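PDB 3G8R: probable spore coat polysaccharide biosynthesis protein E from Chromobacterium violaceum ATCC 12472, which probably acts as an N-acylneuraminate-9-phosphate synthase of the NeuB family, binding zinc in a TIM-barrel domain joined to a SAF domain. Local coordinates for residues Val139-Gly144 with Thr165-Val170. Sequence-based numbering, arbitrary orientation.
Sequences VASTAG and TIMHCV
Ala140 is gripped by the neighbouring strand through both of its peptide groups: its N donates to Thr165 O at 2.8 Å, and its O accepts Met167 N at 2.8 Å, with an N-H...O angle of 148°. The parallel register pairs Val139 with Thr165, Ala140 with Ile166 and Ser141 with Met167. Val139, Ser141, Thr165 and Met167 point into the barrel, Ala140 and Ile166 to the helix-covered outside.

Met167, a selenomethionine, can be followed atom by atom. CB lies 3.8 Å from Ser141 OG; CG, beside the backbone N and anti to the carbonyl carbon (chi1 -42°), is 3.8 Å from Val139 CG1. A bend at chi2 then lays SE against the same methyl, and CE leads away from the strand 139-141. Val139 CG2 lies alongside Thr165 CB.

Cys169 SG reaches across to residues 139-144 and sits between Ser141 CB, at 3.8 Å, and Ala143 CB, at 3.7 Å. Ser141 OG is hydrogen-bonded to Lys116, and Val170 O to the zinc ligand His202, whose side chain is about 5 Å from that of Cys169.

This is one beta-alpha-beta unit of the TIM barrel: helix 147-158 links the two strands and packs on Ile166 through Ile150 and Val154, while strands 114-117 and 196-201 flank the pair.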
# COMPACT_ATOMS: atom_id res chain seq x y z
N VAL A 139 5.53 11.99 -19.08
CA VAL A 139 4.65 11.50 -18.05
C VAL A 139 3.32 11.20 -18.74
O VAL A 139 2.67 12.11 -19.30
CB VAL A 139 4.46 12.59 -17.02
CG1 VAL A 139 3.58 12.11 -15.93
CG2 VAL A 139 5.79 13.03 -16.46
N ALA A 140 2.91 9.95 -18.72
CA ALA A 140 1.80 9.52 -19.53
C ALA A 140 0.69 8.97 -18.67
O ALA A 140 0.90 8.19 -17.76
CB ALA A 140 2.28 8.48 -20.52
N SER A 141 -0.53 9.40 -18.92
CA SER A 141 -1.59 8.86 -18.09
C SER A 141 -2.31 7.83 -18.89
O SER A 141 -2.41 7.96 -20.11
CB SER A 141 -2.55 9.94 -17.63
OG SER A 141 -2.01 10.53 -16.49
N THR A 142 -2.88 6.85 -18.21
CA THR A 142 -3.31 5.63 -18.86
C THR A 142 -4.81 5.24 -18.58
O THR A 142 -5.23 4.12 -18.90
CB THR A 142 -2.33 4.51 -18.44
OG1 THR A 142 -2.99 3.25 -18.53
CG2 THR A 142 -1.93 4.67 -17.01
N ALA A 143 -5.63 6.13 -18.03
CA ALA A 143 -7.05 5.81 -17.83
C ALA A 143 -7.72 5.07 -19.01
O ALA A 143 -7.72 5.53 -20.12
CB ALA A 143 -7.83 7.03 -17.48
N GLY A 144 -8.28 3.90 -18.75
CA GLY A 144 -8.93 3.13 -19.80
C GLY A 144 -8.05 2.81 -21.00
O GLY A 144 -8.58 2.63 -22.11
N THR A 165 7.40 8.06 -17.39
CA THR A 165 6.67 7.89 -16.15
C THR A 165 5.29 7.56 -16.57
O THR A 165 4.74 8.23 -17.42
CB THR A 165 6.70 9.19 -15.36
OG1 THR A 165 8.07 9.43 -14.99
CG2 THR A 165 5.86 9.12 -14.11
N ILE A 166 4.71 6.54 -15.97
CA ILE A 166 3.38 6.10 -16.33
C ILE A 166 2.38 6.23 -15.16
O ILE A 166 2.71 5.81 -14.04
CB ILE A 166 3.50 4.71 -16.84
CG1 ILE A 166 3.79 4.80 -18.33
CG2 ILE A 166 2.23 3.88 -16.56
CD1 ILE A 166 3.33 3.60 -19.10
N MSE A 167 1.20 6.81 -15.37
CA MSE A 167 0.39 7.14 -14.18
C MSE A 167 -0.94 6.45 -14.15
O MSE A 167 -1.62 6.39 -15.10
CB MSE A 167 0.14 8.63 -14.00
CG MSE A 167 1.31 9.57 -14.26
SE MSE A 167 2.16 10.23 -12.83
CE MSE A 167 0.91 11.33 -12.11
N HIS A 168 -1.32 5.92 -13.02
CA HIS A 168 -2.66 5.40 -12.92
C HIS A 168 -3.59 6.61 -12.87
O HIS A 168 -3.25 7.63 -12.28
CB HIS A 168 -2.83 4.47 -11.71
CG HIS A 168 -4.25 4.20 -11.37
ND1 HIS A 168 -5.11 3.52 -12.21
CD2 HIS A 168 -4.98 4.51 -10.27
CE1 HIS A 168 -6.30 3.44 -11.64
NE2 HIS A 168 -6.24 4.01 -10.45
N CYS A 169 -4.70 6.53 -13.58
CA CYS A 169 -5.78 7.42 -13.30
C CYS A 169 -7.08 6.90 -13.83
O CYS A 169 -7.12 5.98 -14.64
CB CYS A 169 -5.50 8.86 -13.76
SG CYS A 169 -5.55 9.17 -15.50
N VAL A 170 -8.16 7.47 -13.32
CA VAL A 170 -9.48 7.10 -13.74
C VAL A 170 -10.17 8.34 -14.30
O VAL A 170 -10.13 9.44 -13.71
CB VAL A 170 -10.27 6.51 -12.59
CG1 VAL A 170 -11.59 5.96 -13.08
CG2 VAL A 170 -9.46 5.41 -11.90